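Local coordinates for protein inositol monophosphatase (Staphylococcus aureus, PDB 5J16) that probably hydrolyses myo-inositol monophosphates to myo-inositol and phosphate at a metal-dependent active site, which here holds two calcium ions and D-myo-inositol-1-phosphate, at residues A[48-53]-A[91-96]; A[86-91]-A[108-113]; A[158-163]-A[184-189]. One frame throughout, in Å; residues are numbered along the deposited sequence.

Contact 1 of 3, residues A[48-53]-A[91-96]; sequences NVDKAT and DPIDGT. With CA (calcium ion), chain F; CA (calcium ion), chain E; IPD (D-myo-inositol-1-phosphate), chain G.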
loop_
_atom_site.group_PDB
_atom_site.type_symbol
_atom_site.label_atom_id
_atom_site.label_comp_id
_atom_site.label_asym_id
_atom_site.label_seq_id
_atom_site.Cartn_x
_atom_site.Cartn_y
_atom_site.Cartn_z
ATOM N N ASN A 48 -24.547 -3.387 0.053
ATOM C CA ASN A 48 -25.741 -2.543 -0.045
ATOM C C ASN A 48 -25.261 -1.098 -0.242
ATOM O O ASN A 48 -25.833 -0.344 -1.028
ATOM C CB ASN A 48 -26.746 -2.742 1.141
ATOM C CG ASN A 48 -26.306 -2.094 2.467
ATOM O OD1 ASN A 48 -25.307 -1.373 2.556
ATOM N ND2 ASN A 48 -27.078 -2.363 3.515
ATOM N N VAL A 49 -24.170 -0.756 0.432
ATOM C CA VAL A 49 -23.530 0.540 0.278
ATOM C C VAL A 49 -22.997 0.820 -1.162
ATOM O O VAL A 49 -23.143 1.937 -1.644
ATOM C CB VAL A 49 -22.464 0.756 1.383
ATOM C CG1 VAL A 49 -21.345 -0.288 1.308
ATOM C CG2 VAL A 49 -21.912 2.172 1.336
ATOM N N ASP A 50 -22.433 -0.172 -1.859
ATOM C CA ASP A 50 -22.054 0.012 -3.274
ATOM C C ASP A 50 -23.304 0.270 -4.115
ATOM O O ASP A 50 -23.305 1.131 -4.994
ATOM C CB ASP A 50 -21.366 -1.208 -3.901
ATOM C CG ASP A 50 -20.116 -1.618 -3.202
ATOM O OD1 ASP A 50 -19.052 -1.613 -3.859
ATOM O OD2 ASP A 50 -20.201 -1.990 -2.017
ATOM N N LYS A 51 -24.339 -0.533 -3.860
ATOM C CA LYS A 51 -25.647 -0.411 -4.518
ATOM C C LYS A 51 -26.311 0.959 -4.250
ATOM O O LYS A 51 -26.824 1.609 -5.175
ATOM C CB LYS A 51 -26.560 -1.552 -4.037
ATOM C CG LYS A 51 -27.973 -1.586 -4.622
ATOM C CD LYS A 51 -27.963 -1.848 -6.117
ATOM C CE LYS A 51 -29.352 -2.194 -6.617
ATOM N NZ LYS A 51 -29.270 -2.548 -8.057
ATOM N N ALA A 52 -26.291 1.386 -2.988
ATOM C CA ALA A 52 -26.887 2.650 -2.599
ATOM C C ALA A 52 -26.241 3.783 -3.365
ATOM O O ALA A 52 -26.928 4.465 -4.136
ATOM C CB ALA A 52 -26.745 2.876 -1.103
ATOM N N THR A 53 -24.924 3.957 -3.158
ATOM C CA THR A 53 -24.099 4.935 -3.889
ATOM C C THR A 53 -24.210 4.848 -5.414
ATOM O O THR A 53 -24.323 5.873 -6.062
ATOM C CB THR A 53 -22.618 4.829 -3.509
ATOM O OG1 THR A 53 -22.483 4.885 -2.081
ATOM C CG2 THR A 53 -21.795 5.947 -4.134
ATOM N N ASP A 91 -17.420 3.373 -10.900
ATOM C CA ASP A 91 -17.185 2.402 -9.860
ATOM C C ASP A 91 -17.507 3.200 -8.621
ATOM O O ASP A 91 -16.807 4.151 -8.309
ATOM C CB ASP A 91 -15.718 1.943 -9.869
ATOM C CG ASP A 91 -15.488 0.697 -9.057
ATOM O OD1 ASP A 91 -16.350 0.355 -8.233
ATOM O OD2 ASP A 91 -14.405 0.083 -9.243
ATOM N N PRO A 92 -18.614 2.872 -7.960
ATOM C CA PRO A 92 -19.011 3.629 -6.757
ATOM C C PRO A 92 -18.099 3.423 -5.547
ATOM O O PRO A 92 -17.957 4.349 -4.767
ATOM C CB PRO A 92 -20.422 3.112 -6.476
ATOM C CG PRO A 92 -20.439 1.744 -7.080
ATOM C CD PRO A 92 -19.646 1.893 -8.351
ATOM N N ILE A 93 -17.520 2.232 -5.364
ATOM C CA ILE A 93 -16.470 2.006 -4.336
ATOM C C ILE A 93 -15.435 1.084 -4.961
ATOM O O ILE A 93 -15.673 -0.115 -5.065
ATOM C CB ILE A 93 -16.981 1.345 -3.002
ATOM C CG1 ILE A 93 -17.796 2.334 -2.145
ATOM C CG2 ILE A 93 -15.821 0.862 -2.129
ATOM C CD1 ILE A 93 -19.292 2.240 -2.327
ATOM N N ASP A 94 -14.304 1.662 -5.386
ATOM C CA ASP A 94 -13.167 0.899 -5.808
ATOM C C ASP A 94 -12.319 0.663 -4.580
ATOM O O ASP A 94 -11.909 1.594 -3.936
ATOM C CB ASP A 94 -12.377 1.597 -6.902
ATOM C CG ASP A 94 -11.294 0.683 -7.523
ATOM O OD1 ASP A 94 -11.624 -0.469 -7.923
ATOM O OD2 ASP A 94 -10.113 1.091 -7.563
ATOM N N GLY A 95 -12.025 -0.601 -4.322
ATOM C CA GLY A 95 -11.405 -1.048 -3.110
ATOM C C GLY A 95 -12.406 -1.404 -2.036
ATOM O O GLY A 95 -12.306 -0.881 -0.920
ATOM N N THR A 96 -13.365 -2.281 -2.339
ATOM C CA THR A 96 -14.332 -2.701 -1.295
ATOM C C THR A 96 -13.719 -3.498 -0.154
ATOM O O THR A 96 -14.182 -3.392 0.969
ATOM C CB THR A 96 -15.571 -3.481 -1.821
ATOM O OG1 THR A 96 -15.217 -4.209 -2.987
ATOM C CG2 THR A 96 -16.677 -2.542 -2.170
HETATM CA CA CA F . -16.791 -1.540 -6.773
HETATM CA CA CA E . -13.390 -1.815 -8.728
HETATM C C1 IPD G . -11.109 -4.218 -7.261
HETATM C C2 IPD G . -9.993 -3.275 -6.846
HETATM C C3 IPD G . -8.757 -4.170 -6.539
HETATM C C4 IPD G . -8.275 -4.915 -7.783
HETATM C C5 IPD G . -9.388 -5.784 -8.380
HETATM C C6 IPD G . -10.718 -4.954 -8.585
HETATM P P1 IPD G . -13.560 -3.559 -6.276
HETATM O O1 IPD G . -12.352 -3.557 -7.425
HETATM O O2 IPD G . -9.701 -2.319 -7.904
HETATM O O3 IPD G . -7.679 -3.446 -5.995
HETATM O O4 IPD G . -7.258 -5.808 -7.411
HETATM O O5 IPD G . -8.871 -6.284 -9.623
HETATM O O6 IPD G . -11.765 -5.822 -8.932
HETATM O O7 IPD G . -14.291 -4.864 -6.106
HETATM O O8 IPD G . -12.844 -3.110 -4.881
HETATM O O9 IPD G . -14.512 -2.308 -6.751
HETATM O O HOH W 1 -14.642 -3.441 -10.007
#

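Contact 2 of 3, residues A[86-91]-A[108-113]; sequences TVWVVD and ISIGIY. With CA (calcium ion), chain E; CA (calcium ion), chain F; IPD (D-myo-inositol-1-phosphate), chain G.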
loop_
_atom_site.group_PDB
_atom_site.type_symbol
_atom_site.label_atom_id
_atom_site.label_comp_id
_atom_site.label_asym_id
_atom_site.label_seq_id
_atom_site.Cartn_x
_atom_site.Cartn_y
_atom_site.Cartn_z
ATOM N N THR A 86 -22.924 10.461 -24.593
ATOM C CA THR A 86 -22.201 10.707 -23.363
ATOM C C THR A 86 -22.345 9.485 -22.428
ATOM O O THR A 86 -23.451 9.058 -22.069
ATOM C CB THR A 86 -22.691 11.963 -22.622
ATOM O OG1 THR A 86 -22.625 13.118 -23.468
ATOM C CG2 THR A 86 -21.817 12.236 -21.374
ATOM N N VAL A 87 -21.206 8.935 -22.031
ATOM C CA VAL A 87 -21.161 7.732 -21.215
ATOM C C VAL A 87 -20.369 8.019 -19.934
ATOM O O VAL A 87 -19.283 8.595 -19.979
ATOM C CB VAL A 87 -20.573 6.577 -22.025
ATOM C CG1 VAL A 87 -20.434 5.322 -21.175
ATOM C CG2 VAL A 87 -21.464 6.329 -23.242
ATOM N N TRP A 88 -21.009 7.695 -18.818
ATOM C CA TRP A 88 -20.457 7.775 -17.479
ATOM C C TRP A 88 -20.059 6.365 -17.046
ATOM O O TRP A 88 -20.897 5.458 -16.991
ATOM C CB TRP A 88 -21.499 8.279 -16.472
ATOM C CG TRP A 88 -21.980 9.657 -16.697
ATOM C CD1 TRP A 88 -22.755 10.090 -17.737
ATOM C CD2 TRP A 88 -21.770 10.811 -15.846
ATOM N NE1 TRP A 88 -23.017 11.433 -17.603
ATOM C CE2 TRP A 88 -22.441 11.913 -16.464
ATOM C CE3 TRP A 88 -21.079 11.025 -14.641
ATOM C CZ2 TRP A 88 -22.460 13.197 -15.915
ATOM C CZ3 TRP A 88 -21.067 12.322 -14.114
ATOM C CH2 TRP A 88 -21.772 13.389 -14.753
ATOM N N VAL A 89 -18.795 6.183 -16.711
ATOM C CA VAL A 89 -18.310 4.846 -16.346
ATOM C C VAL A 89 -17.855 4.918 -14.896
ATOM O O VAL A 89 -16.859 5.521 -14.573
ATOM C CB VAL A 89 -17.400 4.187 -17.457
ATOM C CG1 VAL A 89 -16.889 5.154 -18.514
ATOM C CG2 VAL A 89 -16.329 3.293 -16.922
ATOM N N VAL A 90 -18.685 4.353 -14.024
ATOM C CA VAL A 90 -18.580 4.535 -12.607
ATOM C C VAL A 90 -18.335 3.247 -11.844
ATOM O O VAL A 90 -18.896 2.209 -12.104
ATOM C CB VAL A 90 -19.707 5.456 -11.982
ATOM C CG1 VAL A 90 -20.574 6.168 -13.019
ATOM C CG2 VAL A 90 -20.527 4.805 -10.862
ATOM N N ASP A 91 -17.420 3.373 -10.900
ATOM C CA ASP A 91 -17.185 2.402 -9.860
ATOM C C ASP A 91 -17.507 3.200 -8.621
ATOM O O ASP A 91 -16.807 4.151 -8.309
ATOM C CB ASP A 91 -15.718 1.943 -9.869
ATOM C CG ASP A 91 -15.488 0.697 -9.057
ATOM O OD1 ASP A 91 -16.350 0.355 -8.233
ATOM O OD2 ASP A 91 -14.405 0.083 -9.243
ATOM N N ILE A 108 -14.190 6.549 -5.063
ATOM C CA ILE A 108 -15.235 6.634 -6.096
ATOM C C ILE A 108 -14.507 6.973 -7.394
ATOM O O ILE A 108 -13.710 7.907 -7.399
ATOM C CB ILE A 108 -16.287 7.716 -5.809
ATOM C CG1 ILE A 108 -16.908 7.470 -4.454
ATOM C CG2 ILE A 108 -17.400 7.684 -6.868
ATOM C CD1 ILE A 108 -17.825 8.562 -4.006
ATOM N N SER A 109 -14.750 6.208 -8.468
ATOM C CA SER A 109 -14.153 6.490 -9.803
ATOM C C SER A 109 -15.238 6.818 -10.830
ATOM O O SER A 109 -16.237 6.088 -10.942
ATOM C CB SER A 109 -13.306 5.312 -10.297
ATOM O OG SER A 109 -12.745 5.579 -11.597
ATOM N N ILE A 110 -15.054 7.932 -11.538
ATOM C CA ILE A 110 -15.938 8.359 -12.630
ATOM C C ILE A 110 -15.154 8.873 -13.824
ATOM O O ILE A 110 -14.288 9.722 -13.706
ATOM C CB ILE A 110 -16.957 9.462 -12.227
ATOM C CG1 ILE A 110 -17.857 8.975 -11.089
ATOM C CG2 ILE A 110 -17.827 9.842 -13.429
ATOM C CD1 ILE A 110 -18.834 10.005 -10.588
ATOM N N GLY A 111 -15.498 8.330 -14.979
ATOM C CA GLY A 111 -14.942 8.728 -16.269
ATOM C C GLY A 111 -16.092 9.038 -17.188
ATOM O O GLY A 111 -17.043 8.215 -17.347
ATOM N N ILE A 112 -16.020 10.234 -17.758
ATOM C CA ILE A 112 -16.974 10.688 -18.770
ATOM C C ILE A 112 -16.327 10.705 -20.141
ATOM O O ILE A 112 -15.289 11.329 -20.351
ATOM C CB ILE A 112 -17.507 12.078 -18.447
ATOM C CG1 ILE A 112 -18.216 12.015 -17.084
ATOM C CG2 ILE A 112 -18.447 12.587 -19.538
ATOM C CD1 ILE A 112 -18.446 13.390 -16.481
ATOM N N TYR A 113 -16.939 9.959 -21.041
ATOM C CA TYR A 113 -16.564 9.893 -22.436
ATOM C C TYR A 113 -17.716 10.472 -23.213
ATOM O O TYR A 113 -18.880 10.365 -22.797
ATOM C CB TYR A 113 -16.354 8.453 -22.867
ATOM C CG TYR A 113 -15.032 7.875 -22.442
ATOM C CD1 TYR A 113 -14.154 7.377 -23.383
ATOM C CD2 TYR A 113 -14.659 7.804 -21.085
ATOM C CE1 TYR A 113 -12.955 6.839 -23.009
ATOM C CE2 TYR A 113 -13.438 7.279 -20.709
ATOM C CZ TYR A 113 -12.602 6.797 -21.695
ATOM O OH TYR A 113 -11.399 6.252 -21.384
HETATM CA CA CA E . -13.390 -1.815 -8.728
HETATM CA CA CA F . -16.791 -1.540 -6.773
HETATM C C1 IPD G . -11.109 -4.218 -7.261
HETATM C C2 IPD G . -9.993 -3.275 -6.846
HETATM C C3 IPD G . -8.757 -4.170 -6.539
HETATM C C4 IPD G . -8.275 -4.915 -7.783
HETATM C C5 IPD G . -9.388 -5.784 -8.380
HETATM C C6 IPD G . -10.718 -4.954 -8.585
HETATM P P1 IPD G . -13.560 -3.559 -6.276
HETATM O O1 IPD G . -12.352 -3.557 -7.425
HETATM O O2 IPD G . -9.701 -2.319 -7.904
HETATM O O3 IPD G . -7.679 -3.446 -5.995
HETATM O O4 IPD G . -7.258 -5.808 -7.411
HETATM O O5 IPD G . -8.871 -6.284 -9.623
HETATM O O6 IPD G . -11.765 -5.822 -8.932
HETATM O O7 IPD G . -14.291 -4.864 -6.106
HETATM O O8 IPD G . -12.844 -3.110 -4.881
HETATM O O9 IPD G . -14.512 -2.308 -6.751
HETATM O O HOH W 2 -14.210 4.874 -13.765
HETATM O O HOH W 1 -14.642 -3.441 -10.007
#

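Contact 3 of 3, residues A[158-163]-A[184-189]; sequences SIIGIN and RSARAY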
loop_
_atom_site.group_PDB
_atom_site.type_symbol
_atom_site.label_atom_id
_atom_site.label_comp_id
_atom_site.label_asym_id
_atom_site.label_seq_id
_atom_site.Cartn_x
_atom_site.Cartn_y
_atom_site.Cartn_z
ATOM N N SER A 158 12.781 1.782 -10.203
ATOM C CA SER A 158 11.341 2.035 -10.218
ATOM C C SER A 158 10.638 1.172 -9.149
ATOM O O SER A 158 10.921 -0.001 -9.016
ATOM C CB SER A 158 10.750 1.711 -11.605
ATOM O OG SER A 158 11.078 2.655 -12.605
ATOM N N ILE A 159 9.705 1.767 -8.421
ATOM C CA ILE A 159 8.762 1.060 -7.520
ATOM C C ILE A 159 7.559 0.717 -8.395
ATOM O O ILE A 159 6.985 1.629 -9.013
ATOM C CB ILE A 159 8.269 1.959 -6.332
ATOM C CG1 ILE A 159 9.397 2.726 -5.648
ATOM C CG2 ILE A 159 7.593 1.131 -5.266
ATOM C CD1 ILE A 159 10.525 1.869 -5.136
ATOM N N ILE A 160 7.184 -0.562 -8.472
ATOM C CA ILE A 160 6.027 -0.973 -9.304
ATOM C C ILE A 160 4.851 -1.452 -8.467
ATOM O O ILE A 160 5.046 -2.064 -7.414
ATOM C CB ILE A 160 6.351 -2.085 -10.328
ATOM C CG1 ILE A 160 6.932 -3.323 -9.655
ATOM C CG2 ILE A 160 7.274 -1.539 -11.405
ATOM C CD1 ILE A 160 7.395 -4.384 -10.626
ATOM N N GLY A 161 3.640 -1.164 -8.946
ATOM C CA GLY A 161 2.415 -1.602 -8.306
ATOM C C GLY A 161 2.045 -2.951 -8.862
ATOM O O GLY A 161 1.716 -3.066 -10.038
ATOM N N ILE A 162 2.106 -3.986 -8.026
ATOM C CA ILE A 162 1.599 -5.291 -8.391
ATOM C C ILE A 162 1.265 -6.173 -7.217
ATOM O O ILE A 162 2.065 -6.385 -6.325
ATOM C CB ILE A 162 2.619 -6.027 -9.272
ATOM C CG1 ILE A 162 2.006 -7.285 -9.872
ATOM C CG2 ILE A 162 3.913 -6.310 -8.526
ATOM C CD1 ILE A 162 2.972 -7.972 -10.821
ATOM N N ASN A 163 0.103 -6.767 -7.243
ATOM C CA ASN A 163 -0.302 -7.599 -6.149
ATOM C C ASN A 163 0.393 -8.983 -6.092
ATOM O O ASN A 163 0.541 -9.660 -7.119
ATOM C CB ASN A 163 -1.811 -7.781 -6.175
ATOM C CG ASN A 163 -2.314 -8.332 -4.873
ATOM O OD1 ASN A 163 -2.148 -9.522 -4.592
ATOM N ND2 ASN A 163 -2.840 -7.459 -4.029
ATOM N N ARG A 184 13.097 -2.016 -8.581
ATOM C CA ARG A 184 13.752 -1.619 -7.354
ATOM C C ARG A 184 13.018 -2.159 -6.124
ATOM O O ARG A 184 13.630 -2.727 -5.236
ATOM C CB ARG A 184 13.832 -0.098 -7.287
ATOM C CG ARG A 184 14.783 0.396 -6.212
ATOM C CD ARG A 184 16.183 -0.169 -6.402
ATOM N NE ARG A 184 17.147 0.783 -5.891
ATOM C CZ ARG A 184 17.555 0.863 -4.633
ATOM N NH1 ARG A 184 17.155 -0.019 -3.706
ATOM N NH2 ARG A 184 18.408 1.839 -4.319
ATOM N N SER A 185 11.697 -1.978 -6.109
ATOM C CA SER A 185 10.810 -2.594 -5.136
ATOM C C SER A 185 9.348 -2.630 -5.667
ATOM O O SER A 185 9.032 -2.081 -6.739
ATOM C CB SER A 185 10.871 -1.802 -3.837
ATOM O OG SER A 185 10.239 -2.532 -2.844
ATOM N N ALA A 186 8.460 -3.260 -4.919
ATOM C CA ALA A 186 7.095 -3.507 -5.399
ATOM C C ALA A 186 6.094 -3.202 -4.313
ATOM O O ALA A 186 6.388 -3.456 -3.169
ATOM C CB ALA A 186 6.967 -4.938 -5.827
ATOM N N ARG A 187 4.934 -2.655 -4.673
ATOM C CA ARG A 187 3.914 -2.203 -3.701
ATOM C C ARG A 187 2.532 -2.728 -4.106
ATOM O O ARG A 187 2.343 -3.191 -5.241
ATOM C CB ARG A 187 3.874 -0.668 -3.648
ATOM C CG ARG A 187 5.183 -0.022 -3.236
ATOM C CD ARG A 187 5.362 -0.061 -1.707
ATOM N NE ARG A 187 6.599 0.617 -1.298
ATOM C CZ ARG A 187 7.816 0.076 -1.361
ATOM N NH1 ARG A 187 7.983 -1.144 -1.779
ATOM N NH2 ARG A 187 8.883 0.757 -0.947
ATOM N N ALA A 188 1.576 -2.657 -3.194
ATOM C CA ALA A 188 0.212 -3.155 -3.475
ATOM C C ALA A 188 -0.764 -2.570 -2.468
ATOM O O ALA A 188 -0.659 -2.834 -1.276
ATOM C CB ALA A 188 0.158 -4.676 -3.442
ATOM N N TYR A 189 -1.681 -1.746 -2.979
ATOM C CA TYR A 189 -2.560 -0.916 -2.177
ATOM C C TYR A 189 -3.998 -1.390 -2.180
ATOM O O TYR A 189 -4.783 -0.987 -1.312
ATOM C CB TYR A 189 -2.420 0.557 -2.633
ATOM C CG TYR A 189 -0.959 1.087 -2.531
ATOM C CD1 TYR A 189 -0.238 0.974 -1.348
ATOM C CD2 TYR A 189 -0.340 1.720 -3.598
ATOM C CE1 TYR A 189 1.053 1.456 -1.241
ATOM C CE2 TYR A 189 0.948 2.203 -3.500
ATOM C CZ TYR A 189 1.642 2.066 -2.315
ATOM O OH TYR A 189 2.928 2.544 -2.187
#

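Contact 1 of 3, residues A[48-53]-A[91-96]
Asp-50 and Pro-92 mark where the start of helix 48-64 meets the corner after strand 86-91, with their CA atoms 5.9 Å apart. The contact is made by packing. Pro-92 sets its CG 3.6 Å from the backbone O of Asp-50. Its CB meets the methyl CG2 of Thr-53, which lies anti to the backbone N (the OG1 torsion chi1 is -52°). The same torsion turns OG1 back to Val-49 O. That oxygen also accepts from Thr-53 N, and the two donors reach it from opposite faces of its plane. Ile-93 crosses Asp-50 at about a right angle and puts its CD1 3.7 Å from Asp-50 CA. The carboxylate of Asp-50 extends to Thr-96, whose methyl CG2 is modelled close to OD1, at 3.1 Å, though the unusual Thr-96 torsion makes that closeness doubtful.

Residues 91-96 form the Asp-Pro-Ile-Asp-Gly-Thr motif of the inositol monophosphatase family. Asp-91 bridges the two calcium ions. Its OD1 binds one ion at 2.4 Å, and Ile-93 O also binds that ion. Its OD2 binds the other ion at 2.2 Å, which Asp-94 OD1 also holds. Glu-73 is a further ligand of the first ion and Asp-216 of the second. Gly-95 N and Thr-96 N both donate to phosphate oxygen O8 of inositol phosphate, each at 2.7 Å. This places the phosphate at the N-terminus of helix 96-102, where the helix end probably helps to balance its charge. Asp-94 OD1 also accepts from the inositol hydroxyl O2.

Helix 10-31 packs on Thr-53 through Ala-22 and Ile-26. Phe-99 of helix 96-102 touches Val-49 and Ile-93. The contact thus joins helix 48-64 to the metal-binding corner between strand 86-91 and helix 96-102.

Contact 2 of 3, residues A[86-91]-A[108-113]
Val-87 pairs with Tyr-113, Val-89 with Gly-111 and Asp-91 with Ser-109, as hydrogen-bonded pairs of two antiparallel strands whose axes run at 166°. Each pair makes two backbone bonds, six in all. Val-87 N gives to Tyr-113 O at 2.8 Å, nearly straight at 172°, and Tyr-113 N returns a bond to Val-87 O. Asp-91 and Ser-109 likewise exchange N-H and C=O. The middle pair is less even. Val-89 N reaches Gly-111 O at 2.8 Å and in the carbonyl plane. Gly-111 N reaches Val-89 O at 3.1 Å, from a position tilted out of the plane. Val-89 O has a second donor, water 2, at 2.8 Å. This water in turn accepts from Ser-109 OG at 2.7 Å. The OG is directed to the water by a chi1 of 179°, opposite the backbone N.

Between these pairs lie the non-hydrogen-bonded pairs Trp-88 with Ile-112 and Val-90 with Ile-110. Ile-112 runs alongside Trp-88, pointing the same way. Its CD1 sits over the face of the six-membered ring, 3.8 Å from the centroid, in a CH-pi contact. Ile-110 CG2 meets CE3 of the same ring at 3.7 Å. The indole NE1 is satisfied by His-68 ND1. On the sheet face opposite Trp-88, the side chain of Val-89 lies against the backbone of Gly-111.

The backbone groups of Trp-88 and Val-90 bond to strand 69-72, which flanks strand 86-91 in the mixed sheet. Strand 117-125 adjoins strand 107-114 on its other edge. Helix 10-31 packs on the face of Trp-88 and Ile-108. Helix 214-225 packs on the face of Val-89 and Asp-91, through Trp-215 and Ala-218.

Contact 3 of 3, residues A[158-163]-A[184-189]
Ser-158 O accepts a weak bond from Arg-184 N at 3.0 Å, just before the two parallel strands begin. Ile-159 follows, opposite Ser-185. Its CD1 packs on Ser-185 CB, and its CG2 presses on Arg-187 CG at 3.4 Å. That methyl also lies over the centre of the guanidinium face. Arg-187 is bent at chi2 (-80°), which folds the guanidinium back along its own strand. NH1 then donates to Ser-185 OG at 2.9 Å and, from above the carbonyl plane, to Ala-186 O at 3.1 Å. Ile-160 N bonds to Ser-185 O, and Ile-160 O takes Arg-187 N at 2.8 Å. The CG1 of Ile-160 meets Ala-186 CB, on the other face of the sheet from Ile-159. Gly-161 pairs with Arg-187, and Ile-162 N then bonds to Arg-187 O at 2.9 Å. Asn-163, the N-cap of helix 164-167, packs on Ala-188 CB. Its OD1 accepts from Asn-165 ND2, and its ND2 bonds to Ala-186 O of the second subunit.

Arg-187 NH2 bonds to Asn-98 of the second subunit. Polar partners therefore fix the guanidinium's rotation, with a methyl on one face. This buried arginine links strand 185-187 to the second subunit.

In the fold
After helix 10-31, helix 48-64 supplies the first side of contact 1, and residues 91-96 return to it and close the loop. Contact 2 crosses contact 1. Its first strand lies inside that loop, and its second follows helix 96-102. The two touch where Pro-92 O meets Ile-108 CG1. Through the shared Asp-91, strand 86-91 of the larger mixed sheet ends at the metal site. Contact 3 comes later, in series with both. It closes a short, mostly helical loop and pairs strand 185-187, outermost in its sheet within this chain, with strand 159-161. Its centre is about 26 Å from the centres of the others, yet the side chain of Asn-163 comes within about 6 Å of the inositol phosphate.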